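Local coordinates for protein broad specificity aminotransferase (Leishmania mexicana, PDB 4WB0) that transfers amino groups between amino acids and keto acids with relaxed selectivity, using pyridoxal 5'-phosphate, and probably accepts L-aspartate and 2-oxoglutarate, at residues W141-H144 with Y145-K149; L169-E172 with G173-D177; R242-R246 with R247-V251; M93-G96 with D97-L101; Q203-W206 with N207-A210. All coordinates share one frame; numbering follows the deposited sequence.

Contact 1: W141-H144 with Y145-K149; sequences WPNH and YSIVK
Trp141 reaches forward to Ile147 with the six-membered part of its indole: CZ3 sits 4.1 Å from Ile147 CD1, the methyl approaching the ring at a slant. The ring gets there because CG lies anti to the backbone N (chi1 -163°), which also brings one indole face against Asn143, whose CB stands 3.5 Å above the plane over its centre. Pro142 O lies 3.7 Å from Tyr145 CB. Next, the Asn143 side chain crosses that of Ile147 at about a right angle, laying ND2 3.7 Å from CD1. Its OD1 accepts from a water at 3.0 Å; the water's onward link to Ser146 OG is weak and, with that serine in two positions, doubtful. Asn143 O takes the Ile147 N-H at 2.9 Å. This is the first turn of helix 142-150, the crossover of the beta-alpha-beta unit between strands 134-138 and 156-163. His144 O accepts from Val148 N at 3.2 Å, continuing the helix, and the histidine NE2 lies in the indole plane of Trp141, at the edge of that ring. Both imidazole nitrogens are engaged, NE2 with Asp223 and ND1 with Thr140. In aspartate aminotransferases the corresponding aspartate pairs with the cofactor's pyridine nitrogen, so His144 is probably a second-shell residue that positions it. Tyr145 and Val148 face Ile156 on the next strand.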
loop_
_atom_site.group_PDB
_atom_site.type_symbol
_atom_site.label_atom_id
_atom_site.label_comp_id
_atom_site.label_asym_id
_atom_site.label_seq_id
_atom_site.Cartn_x
_atom_site.Cartn_y
_atom_site.Cartn_z
ATOM N N TRP A 141 8.681 8.324 17.556
ATOM C CA TRP A 141 9.016 8.019 16.167
ATOM C C TRP A 141 8.914 9.308 15.297
ATOM O O TRP A 141 7.840 9.903 15.173
ATOM C CB TRP A 141 8.069 6.935 15.664
ATOM C CG TRP A 141 8.504 6.256 14.444
ATOM C CD1 TRP A 141 9.788 6.084 14.001
ATOM C CD2 TRP A 141 7.653 5.633 13.482
ATOM N NE1 TRP A 141 9.782 5.381 12.818
ATOM C CE2 TRP A 141 8.487 5.092 12.474
ATOM C CE3 TRP A 141 6.265 5.476 13.373
ATOM C CZ2 TRP A 141 7.983 4.413 11.370
ATOM C CZ3 TRP A 141 5.759 4.790 12.273
ATOM C CH2 TRP A 141 6.622 4.271 11.282
ATOM N N PRO A 142 10.040 9.791 14.746
ATOM C CA PRO A 142 9.908 11.045 13.973
ATOM C C PRO A 142 8.959 10.872 12.718
ATOM O O PRO A 142 8.407 11.857 12.200
ATOM C CB PRO A 142 11.360 11.356 13.580
ATOM C CG PRO A 142 12.029 9.952 13.502
ATOM C CD PRO A 142 11.368 9.153 14.592
ATOM N N ASN A 143 8.674 9.634 12.312
ATOM C CA ASN A 143 7.814 9.409 11.156
ATOM C C ASN A 143 6.385 9.627 11.529
ATOM O O ASN A 143 5.564 9.928 10.658
ATOM C CB ASN A 143 8.006 7.992 10.559
ATOM C CG ASN A 143 7.529 7.881 9.065
ATOM O OD1 ASN A 143 7.538 8.867 8.312
ATOM N ND2 ASN A 143 7.132 6.668 8.648
ATOM N N HIS A 144 6.045 9.479 12.823
ATOM C CA HIS A 144 4.729 9.820 13.257
ATOM C C HIS A 144 4.323 11.237 12.856
ATOM O O HIS A 144 3.199 11.450 12.387
ATOM C CB HIS A 144 4.601 9.785 14.786
ATOM C CG HIS A 144 4.222 8.469 15.365
ATOM N ND1 HIS A 144 4.228 8.251 16.726
ATOM C CD2 HIS A 144 3.771 7.328 14.796
ATOM C CE1 HIS A 144 3.816 7.018 16.970
ATOM N NE2 HIS A 144 3.522 6.441 15.819
ATOM N N TYR A 145 5.184 12.204 13.149
ATOM C CA TYR A 145 4.886 13.588 12.780
ATOM C C TYR A 145 4.614 13.715 11.261
ATOM O O TYR A 145 3.649 14.366 10.845
ATOM C CB TYR A 145 6.029 14.517 13.226
ATOM C CG TYR A 145 5.689 15.984 13.261
ATOM C CD1 TYR A 145 5.254 16.656 12.127
ATOM C CD2 TYR A 145 5.843 16.714 14.439
ATOM C CE1 TYR A 145 4.967 18.028 12.165
ATOM C CE2 TYR A 145 5.556 18.080 14.497
ATOM C CZ TYR A 145 5.116 18.738 13.362
ATOM O OH TYR A 145 4.826 20.091 13.430
ATOM N N SER A 146 5.433 13.030 10.448
ATOM C CA SER A 146 5.321 13.082 8.979
ATOM C C SER A 146 4.044 12.493 8.438
ATOM O O SER A 146 3.430 13.039 7.526
ATOM C CB SER A 146 6.494 12.340 8.305
ATOM O OG SER A 146 7.692 13.001 8.578
ATOM N N ILE A 147 3.650 11.365 8.972
ATOM C CA ILE A 147 2.453 10.681 8.558
ATOM C C ILE A 147 1.240 11.526 8.821
ATOM O O ILE A 147 0.374 11.693 7.981
ATOM C CB ILE A 147 2.366 9.346 9.305
ATOM C CG1 ILE A 147 3.485 8.375 8.797
ATOM C CG2 ILE A 147 1.013 8.723 9.156
ATOM C CD1 ILE A 147 3.653 7.152 9.726
ATOM N N VAL A 148 1.180 12.053 10.040
ATOM C CA VAL A 148 0.049 12.822 10.497
ATOM C C VAL A 148 -0.064 14.112 9.703
ATOM O O VAL A 148 -1.157 14.532 9.291
ATOM C CB VAL A 148 0.213 13.051 12.032
ATOM C CG1 VAL A 148 -0.548 14.101 12.480
ATOM C CG2 VAL A 148 -0.144 11.709 12.731
ATOM N N LYS A 149 1.065 14.751 9.474
ATOM C CA LYS A 149 1.075 15.980 8.694
ATOM C C LYS A 149 0.579 15.700 7.270
ATOM O O LYS A 149 -0.269 16.431 6.757
ATOM C CB LYS A 149 2.463 16.580 8.698
ATOM C CG LYS A 149 2.644 17.927 7.971
ATOM C CD LYS A 149 4.049 18.481 8.269
ATOM C CE LYS A 149 4.295 19.854 7.667
ATOM N NZ LYS A 149 4.305 19.824 6.195
HETATM O O HOH W 1 9.768 10.549 7.259
#

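Contact 2: L169-E172 with G173-D177; sequences LDFE and GMKKD
Phe171 and Lys175 meet by CH-pi contact: Lys175 CG stands over one face of the ring, offset toward the rim, 4.1 Å from the centroid. The aliphatic chain then runs on across the phenyl, with CE 3.5 Å from Phe171 CE2. A bend at chi3 (-71°) turns the lysine end toward Glu172, whose side chain lies alongside it and points the same way. There Glu172 OE2 and Lys175 NZ form a salt bridge at 3.3 Å, though the hydrogen bond within it is weak; NZ has a second anionic partner in Glu208 of helix 203-215. Asp170 is the N-cap of helix 171-180, which follows strand 168-169, outermost in the large sheet within this chain. Its OD1 receives Gly173 N at 3.1 Å from above the carboxylate plane. Among the backbone bonds, Asp170 O accepts from Met174 N, Phe171 O from Lys175 N and Glu172 O from Lys176 N. Loose apolar contact remains between Phe171 CD1 and Met174 SD, 4.4 Å apart, while Met174 extends away to Tyr159.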
loop_
_atom_site.group_PDB
_atom_site.type_symbol
_atom_site.label_atom_id
_atom_site.label_comp_id
_atom_site.label_asym_id
_atom_site.label_seq_id
_atom_site.Cartn_x
_atom_site.Cartn_y
_atom_site.Cartn_z
ATOM N N LEU A 169 9.711 7.971 33.128
ATOM C CA LEU A 169 8.433 8.546 32.792
ATOM C C LEU A 169 8.147 9.863 33.508
ATOM O O LEU A 169 8.347 9.973 34.731
ATOM C CB LEU A 169 7.344 7.534 33.134
ATOM C CG LEU A 169 6.003 7.704 32.468
ATOM C CD1 LEU A 169 6.163 7.463 30.956
ATOM C CD2 LEU A 169 5.017 6.710 33.120
ATOM N N ASP A 170 7.686 10.863 32.755
ATOM C CA ASP A 170 7.175 12.076 33.362
ATOM C C ASP A 170 5.642 12.028 33.380
ATOM O O ASP A 170 4.982 12.699 32.604
ATOM C CB ASP A 170 7.636 13.346 32.636
ATOM C CG ASP A 170 7.111 14.592 33.306
ATOM O OD1 ASP A 170 6.620 14.484 34.466
ATOM O OD2 ASP A 170 7.169 15.684 32.700
ATOM N N PHE A 171 5.083 11.264 34.306
ATOM C CA PHE A 171 3.651 11.030 34.323
ATOM C C PHE A 171 2.858 12.258 34.709
ATOM O O PHE A 171 1.802 12.522 34.140
ATOM C CB PHE A 171 3.331 9.878 35.264
ATOM C CG PHE A 171 1.937 9.420 35.150
ATOM C CD1 PHE A 171 1.428 9.021 33.925
ATOM C CD2 PHE A 171 1.096 9.489 36.218
ATOM C CE1 PHE A 171 0.079 8.623 33.817
ATOM C CE2 PHE A 171 -0.219 9.090 36.102
ATOM C CZ PHE A 171 -0.724 8.689 34.915
ATOM N N GLU A 172 3.358 13.013 35.674
ATOM C CA GLU A 172 2.693 14.244 36.071
ATOM C C GLU A 172 2.606 15.257 34.923
ATOM O O GLU A 172 1.562 15.890 34.711
ATOM C CB GLU A 172 3.427 14.858 37.266
ATOM C CG GLU A 172 3.297 14.011 38.519
ATOM C CD GLU A 172 1.852 13.902 39.013
ATOM O OE1 GLU A 172 1.116 14.913 38.930
ATOM O OE2 GLU A 172 1.451 12.810 39.478
ATOM N N GLY A 173 3.685 15.380 34.150
ATOM C CA GLY A 173 3.666 16.233 32.983
ATOM C C GLY A 173 2.672 15.729 31.931
ATOM O O GLY A 173 1.946 16.524 31.352
ATOM N N MET A 174 2.635 14.417 31.688
ATOM C CA MET A 174 1.677 13.865 30.737
ATOM C C MET A 174 0.217 14.197 31.146
ATOM O O MET A 174 -0.569 14.717 30.331
ATOM C CB MET A 174 1.900 12.356 30.602
ATOM C CG MET A 174 1.031 11.704 29.588
ATOM S SD MET A 174 1.262 9.922 29.626
ATOM C CE MET A 174 0.342 9.408 28.169
ATOM N N LYS A 175 -0.143 13.939 32.395
ATOM C CA LYS A 175 -1.486 14.246 32.873
ATOM C C LYS A 175 -1.848 15.726 32.696
ATOM O O LYS A 175 -2.940 16.048 32.263
ATOM C CB LYS A 175 -1.631 13.873 34.341
ATOM C CG LYS A 175 -1.717 12.377 34.590
ATOM C CD LYS A 175 -2.182 12.007 35.977
ATOM C CE LYS A 175 -1.107 12.312 37.026
ATOM N NZ LYS A 175 -1.559 12.073 38.418
ATOM N N LYS A 176 -0.934 16.616 33.058
ATOM C CA LYS A 176 -1.148 18.061 32.898
ATOM C C LYS A 176 -1.460 18.420 31.452
ATOM O O LYS A 176 -2.297 19.286 31.149
ATOM C CB LYS A 176 0.086 18.851 33.324
ATOM C CG LYS A 176 0.391 18.906 34.804
ATOM C CD LYS A 176 1.467 19.981 35.110
ATOM C CE LYS A 176 2.774 19.778 34.305
ATOM N NZ LYS A 176 3.794 20.854 34.499
ATOM N N ASP A 177 -0.781 17.750 30.537
ATOM C CA ASP A 177 -0.896 18.144 29.128
ATOM C C ASP A 177 -2.193 17.614 28.545
ATOM O O ASP A 177 -2.818 18.295 27.743
ATOM C CB ASP A 177 0.325 17.659 28.283
ATOM C CG ASP A 177 1.509 18.609 28.357
ATOM O OD1 ASP A 177 1.299 19.776 28.788
ATOM O OD2 ASP A 177 2.646 18.232 27.950
#

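Contact 3: R242-R246 with R247-V251; sequences RLFAR and RGIEV
Phe244 O accepts from Ile249 N at 3.0 Å, and Ala245 O from Gly248 N, also at 3.0 Å, so the last turn of helix 239-246 closes in a Schellman motif with Gly248 at positive phi (93°). The second of these bonds comes from well above the carbonyl plane, 63° out of it. One residue earlier, Leu243 O still takes a helical bond from Arg247 N. A water fastens the exit further by donating to both Ala245 O, at 3.0 Å, and Ile249 O, at 2.7 Å. Reversed in this way, the chain brings two apolar side chains back against Phe244. Ile249 CD1 comes within 3.6 Å of Phe244 CD2, approaching the ring at a slant, while Val251 CG2 meets the root of the side chain, 3.7 Å from Phe244 CB. On another side of the turn Leu243 and Arg247 run side by side, with CD1 of the leucine 4.1 Å from CG of the arginine. Arg247 folds at chi2 and again at chi3, and its guanidinium leaves the turn to bond Ser211. The whole helix end rests on its neighbours: Leu243 and Phe244 on helix 203-215, Phe244 and Ile249 on Val220 of strand 219-224. Val251 leads into strand 252-256 and packs against Leu274 of the adjoining strand 268-274.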
loop_
_atom_site.group_PDB
_atom_site.type_symbol
_atom_site.label_atom_id
_atom_site.label_comp_id
_atom_site.label_asym_id
_atom_site.label_seq_id
_atom_site.Cartn_x
_atom_site.Cartn_y
_atom_site.Cartn_z
ATOM N N ARG A 242 -6.759 -3.300 26.161
ATOM C CA ARG A 242 -7.884 -4.043 26.701
ATOM C C ARG A 242 -8.571 -3.223 27.804
ATOM O O ARG A 242 -9.773 -3.250 27.952
ATOM C CB ARG A 242 -7.422 -5.383 27.215
ATOM C CG ARG A 242 -7.068 -6.327 26.046
ATOM C CD ARG A 242 -6.518 -7.647 26.493
ATOM N NE ARG A 242 -5.971 -8.380 25.345
ATOM C CZ ARG A 242 -5.539 -9.633 25.415
ATOM N NH1 ARG A 242 -5.564 -10.307 26.570
ATOM N NH2 ARG A 242 -5.030 -10.207 24.338
ATOM N N LEU A 243 -7.772 -2.477 28.533
ATOM C CA LEU A 243 -8.282 -1.611 29.598
ATOM C C LEU A 243 -9.153 -0.533 28.995
ATOM O O LEU A 243 -10.290 -0.297 29.450
ATOM C CB LEU A 243 -7.139 -0.954 30.369
ATOM C CG LEU A 243 -7.592 0.103 31.384
ATOM C CD1 LEU A 243 -8.324 -0.564 32.498
ATOM C CD2 LEU A 243 -6.362 0.762 31.952
ATOM N N PHE A 244 -8.643 0.089 27.945
ATOM C CA PHE A 244 -9.331 1.234 27.360
ATOM C C PHE A 244 -10.632 0.765 26.729
ATOM O O PHE A 244 -11.674 1.442 26.843
ATOM C CB PHE A 244 -8.435 1.948 26.321
ATOM C CG PHE A 244 -7.473 2.990 26.915
ATOM C CD1 PHE A 244 -6.748 2.726 28.028
ATOM C CD2 PHE A 244 -7.264 4.190 26.277
ATOM C CE1 PHE A 244 -5.884 3.637 28.553
ATOM C CE2 PHE A 244 -6.346 5.119 26.789
ATOM C CZ PHE A 244 -5.668 4.830 27.934
ATOM N N ALA A 245 -10.606 -0.429 26.158
ATOM C CA ALA A 245 -11.816 -1.035 25.626
ATOM C C ALA A 245 -12.816 -1.260 26.764
ATOM O O ALA A 245 -13.997 -0.907 26.663
ATOM C CB ALA A 245 -11.486 -2.327 24.926
ATOM N N ARG A 246 -12.343 -1.870 27.856
ATOM C CA ARG A 246 -13.213 -2.197 28.998
ATOM C C ARG A 246 -13.808 -0.890 29.607
ATOM O O ARG A 246 -14.970 -0.820 30.076
ATOM C CB ARG A 246 -12.427 -2.957 30.057
ATOM C CG ARG A 246 -13.250 -3.686 31.093
ATOM C CD ARG A 246 -12.391 -4.794 31.766
ATOM N NE ARG A 246 -10.976 -4.415 31.873
ATOM C CZ ARG A 246 -9.960 -5.022 31.246
ATOM N NH1 ARG A 246 -10.141 -6.073 30.446
ATOM N NH2 ARG A 246 -8.735 -4.575 31.424
ATOM N N ARG A 247 -13.024 0.160 29.576
ATOM C CA ARG A 247 -13.480 1.470 30.131
ATOM C C ARG A 247 -14.471 2.210 29.178
ATOM O O ARG A 247 -15.025 3.252 29.547
ATOM C CB ARG A 247 -12.318 2.418 30.375
ATOM C CG ARG A 247 -11.340 2.079 31.501
ATOM C CD ARG A 247 -11.918 2.061 32.885
ATOM N NE ARG A 247 -12.602 3.308 33.236
ATOM C CZ ARG A 247 -12.028 4.382 33.774
ATOM N NH1 ARG A 247 -10.735 4.434 34.080
ATOM N NH2 ARG A 247 -12.792 5.407 34.035
ATOM N N GLY A 248 -14.673 1.702 27.964
ATOM C CA GLY A 248 -15.666 2.290 27.058
ATOM C C GLY A 248 -15.116 3.341 26.084
ATOM O O GLY A 248 -15.852 4.079 25.469
ATOM N N ILE A 249 -13.805 3.390 25.928
ATOM C CA ILE A 249 -13.155 4.351 25.040
ATOM C C ILE A 249 -13.301 3.822 23.603
ATOM O O ILE A 249 -13.127 2.594 23.362
ATOM C CB ILE A 249 -11.691 4.555 25.476
ATOM C CG1 ILE A 249 -11.734 5.173 26.891
ATOM C CG2 ILE A 249 -10.882 5.368 24.464
ATOM C CD1 ILE A 249 -10.372 5.504 27.537
ATOM N N GLU A 250 -13.638 4.721 22.688
ATOM C CA GLU A 250 -13.733 4.400 21.251
ATOM C C GLU A 250 -12.359 4.424 20.635
ATOM O O GLU A 250 -11.984 5.355 19.906
ATOM C CB GLU A 250 -14.661 5.367 20.545
ATOM C CG GLU A 250 -16.118 5.119 20.904
ATOM C CD GLU A 250 -17.041 6.026 20.097
ATOM O OE1 GLU A 250 -17.002 7.246 20.353
ATOM O OE2 GLU A 250 -17.772 5.522 19.200
ATOM N N VAL A 251 -11.625 3.355 20.932
ATOM C CA VAL A 251 -10.247 3.232 20.601
ATOM C C VAL A 251 -10.100 3.050 19.084
ATOM O O VAL A 251 -10.717 2.145 18.520
ATOM C CB VAL A 251 -9.589 1.997 21.283
ATOM C CG1 VAL A 251 -8.187 1.825 20.739
ATOM C CG2 VAL A 251 -9.587 2.137 22.827
HETATM O O HOH W 2 -14.853 0.687 24.232
#

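Contact 4: M93-G96 with D97-L101; sequences MTYG and DTVEL
The Tyr95 ring is met at its root by Val99, whose CG2 comes in obliquely, 4.1 Å from CG. Further partners of this buried tyrosine come from elsewhere: Ala241 and Ala245 of helix 239-246, and Val251 and Leu253 around the start of strand 252-256. The peptide of Gly96 is the other flat group, and Val99 N approaches its O from above the carbonyl plane, 58° out of it. That bond, at 3.2 Å, closes a type I beta turn from Gly96 to Val99, with Asp97 and Thr98 at the corners. The turn follows helix 84-95 directly, where Gly96, at positive phi (100°), breaks the helical path and starts the loop toward strand 104-110. Val99 is folded back against the helix end. Its CG2, anti to the backbone N, lies 3.5 Å from Tyr95 CB, whereas CG1, between N and the carbonyl carbon, abuts Gly96 O at 3.2 Å. At the corners the side chains of Asp97 and Thr98 are exposed and poorly ordered; Thr98 OG1 remains 3.9 Å from Tyr95 O. Just before the turn, the carbonyls of Met93 and Thr94 accept from Arg242.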
loop_
_atom_site.group_PDB
_atom_site.type_symbol
_atom_site.label_atom_id
_atom_site.label_comp_id
_atom_site.label_asym_id
_atom_site.label_seq_id
_atom_site.Cartn_x
_atom_site.Cartn_y
_atom_site.Cartn_z
ATOM N N MET A 93 -6.089 -11.047 18.686
ATOM C CA MET A 93 -4.781 -11.092 19.381
ATOM C C MET A 93 -4.585 -9.883 20.305
ATOM O O MET A 93 -4.062 -10.007 21.406
ATOM C CB MET A 93 -3.620 -11.129 18.366
ATOM C CG MET A 93 -2.188 -11.203 18.992
ATOM S SD MET A 93 -0.905 -11.087 17.708
ATOM C CE MET A 93 -0.968 -9.347 17.373
ATOM N N THR A 94 -5.033 -8.713 19.868
ATOM C CA THR A 94 -4.826 -7.523 20.728
ATOM C C THR A 94 -5.960 -7.406 21.738
ATOM O O THR A 94 -5.681 -7.203 22.909
ATOM C CB THR A 94 -4.624 -6.273 19.909
ATOM O OG1 THR A 94 -4.232 -5.138 20.768
ATOM C CG2 THR A 94 -5.822 -5.961 19.067
ATOM N N TYR A 95 -7.229 -7.585 21.350
ATOM C CA TYR A 95 -8.328 -7.399 22.343
ATOM C C TYR A 95 -8.729 -8.598 23.147
ATOM O O TYR A 95 -9.464 -8.477 24.115
ATOM C CB TYR A 95 -9.553 -6.815 21.612
ATOM C CG TYR A 95 -9.319 -5.366 21.277
ATOM C CD1 TYR A 95 -9.146 -4.436 22.298
ATOM C CD2 TYR A 95 -9.267 -4.944 19.991
ATOM C CE1 TYR A 95 -8.928 -3.100 22.015
ATOM C CE2 TYR A 95 -9.050 -3.581 19.656
ATOM C CZ TYR A 95 -8.874 -2.676 20.694
ATOM O OH TYR A 95 -8.703 -1.363 20.405
ATOM N N GLY A 96 -8.206 -9.768 22.820
ATOM C CA GLY A 96 -8.555 -10.940 23.612
ATOM C C GLY A 96 -9.620 -11.765 22.905
ATOM O O GLY A 96 -10.353 -11.266 22.059
ATOM N N ASP A 97 -9.700 -13.046 23.237
ATOM C CA ASP A 97 -10.726 -13.900 22.655
ATOM C C ASP A 97 -12.123 -13.464 23.127
ATOM O O ASP A 97 -13.131 -13.962 22.643
ATOM C CB ASP A 97 -10.451 -15.364 23.013
ATOM C CG ASP A 97 -9.013 -15.787 22.692
ATOM O OD1 ASP A 97 -8.398 -15.171 21.790
ATOM O OD2 ASP A 97 -8.501 -16.730 23.345
ATOM N N THR A 98 -12.169 -12.517 24.062
ATOM C CA THR A 98 -13.431 -11.984 24.571
ATOM C C THR A 98 -14.109 -11.080 23.531
ATOM O O THR A 98 -15.334 -11.099 23.387
ATOM C CB THR A 98 -13.220 -11.180 25.903
ATOM O OG1 THR A 98 -12.793 -9.827 25.635
ATOM C CG2 THR A 98 -12.201 -11.884 26.786
ATOM N N VAL A 99 -13.291 -10.324 22.796
ATOM C CA VAL A 99 -13.746 -9.207 21.956
ATOM C C VAL A 99 -14.920 -9.536 21.035
ATOM O O VAL A 99 -15.003 -10.637 20.450
ATOM C CB VAL A 99 -12.576 -8.678 21.088
ATOM C CG1 VAL A 99 -12.208 -9.683 19.951
ATOM C CG2 VAL A 99 -12.900 -7.250 20.564
ATOM N N GLU A 100 -15.840 -8.591 20.909
ATOM C CA GLU A 100 -16.969 -8.797 20.005
ATOM C C GLU A 100 -16.677 -8.193 18.641
ATOM O O GLU A 100 -16.779 -6.986 18.436
ATOM C CB GLU A 100 -18.250 -8.228 20.609
ATOM C CG GLU A 100 -18.688 -9.007 21.828
ATOM C CD GLU A 100 -20.090 -8.667 22.252
ATOM O OE1 GLU A 100 -20.273 -8.265 23.421
ATOM O OE2 GLU A 100 -21.009 -8.805 21.416
ATOM N N LEU A 101 -16.270 -9.046 17.709
ATOM C CA LEU A 101 -15.901 -8.596 16.380
ATOM C C LEU A 101 -17.032 -7.768 15.745
ATOM O O LEU A 101 -16.794 -6.894 14.890
ATOM C CB LEU A 101 -15.552 -9.793 15.511
ATOM C CG LEU A 101 -14.227 -10.494 15.899
ATOM C CD1 LEU A 101 -14.003 -11.708 15.006
ATOM C CD2 LEU A 101 -13.023 -9.576 15.815
#

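Contact 5: Q203-W206 with N207-A210; sequences QEQW and NEIA
Trp206 and Ile209 form the packed side of helix 203-215, the crossover of a beta-alpha-beta unit between strands 186-190 and 219-224. The isoleucine CD1 approaches the benzo part of the indole at a slant, 3.9 Å from Trp206 CE3. Pro201 touches both side chains, and Ala240 and Leu243 of helix 239-246 also pack on the tryptophan. Regular bonds wind the backbone here: Ile209 N to Gln205 O at 2.9 Å, Ala210 N to Trp206 O at 3.0 Å. Elsewhere the contact is loose. Glu204 points away toward solvent, and Gln205 and Glu208, which face Phe171 of helix 171-180, barely touch each other, Gln205 CG lying 4.5 Å from Glu208 OE1. The Glu208 carboxylate pairs with Lys175 of that helix. Gln205 OE1 turns back to Ser202 N, just ahead of the helix, while Asn207 sends OD1 out to Arg247. On the buried side Ile209 CG1, beside its own backbone N (chi1 -67°), lies 3.3 Å from Gln205 O.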
loop_
_atom_site.group_PDB
_atom_site.type_symbol
_atom_site.label_atom_id
_atom_site.label_comp_id
_atom_site.label_asym_id
_atom_site.label_seq_id
_atom_site.Cartn_x
_atom_site.Cartn_y
_atom_site.Cartn_z
ATOM N N GLN A 203 0.264 -0.223 35.131
ATOM C CA GLN A 203 -1.172 -0.522 35.002
ATOM C C GLN A 203 -2.104 0.564 35.586
ATOM O O GLN A 203 -3.095 0.992 34.965
ATOM C CB GLN A 203 -1.480 -1.862 35.698
ATOM C CG GLN A 203 -0.973 -3.027 34.898
ATOM C CD GLN A 203 -1.103 -4.318 35.653
ATOM O OE1 GLN A 203 -1.369 -4.325 36.849
ATOM N NE2 GLN A 203 -0.885 -5.415 34.971
ATOM N N GLU A 204 -1.803 0.985 36.799
ATOM C CA GLU A 204 -2.596 2.006 37.487
ATOM C C GLU A 204 -2.515 3.346 36.769
ATOM O O GLU A 204 -3.513 4.059 36.689
ATOM C CB GLU A 204 -2.134 2.149 38.956
ATOM C CG GLU A 204 -2.469 0.945 39.844
ATOM C CD GLU A 204 -1.396 -0.118 39.916
ATOM O OE1 GLU A 204 -1.352 -0.806 40.973
ATOM O OE2 GLU A 204 -0.582 -0.266 38.955
ATOM N N GLN A 205 -1.341 3.682 36.229
ATOM C CA GLN A 205 -1.164 4.905 35.467
ATOM C C GLN A 205 -2.005 4.870 34.166
ATOM O O GLN A 205 -2.589 5.880 33.799
ATOM C CB GLN A 205 0.320 5.153 35.156
ATOM C CG GLN A 205 1.102 5.573 36.372
ATOM C CD GLN A 205 2.604 5.541 36.170
ATOM O OE1 GLN A 205 3.127 4.927 35.238
ATOM N NE2 GLN A 205 3.305 6.242 37.045
ATOM N N TRP A 206 -2.057 3.718 33.493
ATOM C CA TRP A 206 -2.916 3.571 32.319
ATOM C C TRP A 206 -4.379 3.811 32.681
ATOM O O TRP A 206 -5.094 4.426 31.911
ATOM C CB TRP A 206 -2.806 2.189 31.657
ATOM C CG TRP A 206 -1.680 2.022 30.714
ATOM C CD1 TRP A 206 -0.685 1.100 30.799
ATOM C CD2 TRP A 206 -1.428 2.781 29.513
ATOM N NE1 TRP A 206 0.164 1.212 29.677
ATOM C CE2 TRP A 206 -0.279 2.249 28.902
ATOM C CE3 TRP A 206 -2.096 3.847 28.877
ATOM C CZ2 TRP A 206 0.218 2.749 27.711
ATOM C CZ3 TRP A 206 -1.570 4.338 27.700
ATOM C CH2 TRP A 206 -0.446 3.789 27.139
ATOM N N ASN A 207 -4.832 3.314 33.826
ATOM C CA ASN A 207 -6.209 3.542 34.212
ATOM C C ASN A 207 -6.477 5.045 34.499
ATOM O O ASN A 207 -7.520 5.591 34.102
ATOM C CB ASN A 207 -6.588 2.702 35.405
ATOM C CG ASN A 207 -8.091 2.603 35.566
ATOM O OD1 ASN A 207 -8.824 2.274 34.610
ATOM N ND2 ASN A 207 -8.559 2.947 36.726
ATOM N N GLU A 208 -5.501 5.737 35.072
ATOM C CA GLU A 208 -5.655 7.180 35.280
ATOM C C GLU A 208 -5.723 7.928 33.949
ATOM O O GLU A 208 -6.495 8.869 33.805
ATOM C CB GLU A 208 -4.511 7.779 36.098
ATOM C CG GLU A 208 -4.406 7.366 37.550
ATOM C CD GLU A 208 -3.237 8.097 38.236
ATOM O OE1 GLU A 208 -2.278 7.422 38.688
ATOM O OE2 GLU A 208 -3.251 9.355 38.284
ATOM N N ILE A 209 -4.898 7.528 32.991
ATOM C CA ILE A 209 -4.933 8.135 31.674
ATOM C C ILE A 209 -6.294 7.920 31.008
ATOM O O ILE A 209 -6.876 8.854 30.466
ATOM C CB ILE A 209 -3.792 7.582 30.764
ATOM C CG1 ILE A 209 -2.438 8.031 31.282
ATOM C CG2 ILE A 209 -3.957 8.098 29.345
ATOM C CD1 ILE A 209 -1.328 7.270 30.628
ATOM N N ALA A 210 -6.833 6.711 31.110
ATOM C CA ALA A 210 -8.169 6.428 30.561
ATOM C C ALA A 210 -9.247 7.366 31.133
ATOM O O ALA A 210 -10.129 7.850 30.409
ATOM C CB ALA A 210 -8.556 4.969 30.858
#

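In the fold
Contacts 2, 5, 3 and 4 make a chain of touching neighbours. Contacts 2 and 5, centres about 12 Å apart, join two helices through a 3.2 Å salt bridge from Lys175 NZ to Glu208 OE2. Contact 5 meets contact 3 at Arg247 NH1 and Asn207 OD1, 2.9 Å apart in a probable hydrogen bond. Contact 3 meets contact 4 where Arg242 NE approaches Thr94 O at 2.7 Å, again a probable hydrogen bond. Contact 1 stands apart, its nearest atoms about 11 Å from contact 5, and probably links to the cofactor site through His144 and Asp223. A cacodylate ion, probably from the crystallisation liquor, lies about 4 Å from the Trp141 side chain. The other protein chain reaches contact 1, as it does Glu250 of contact 3.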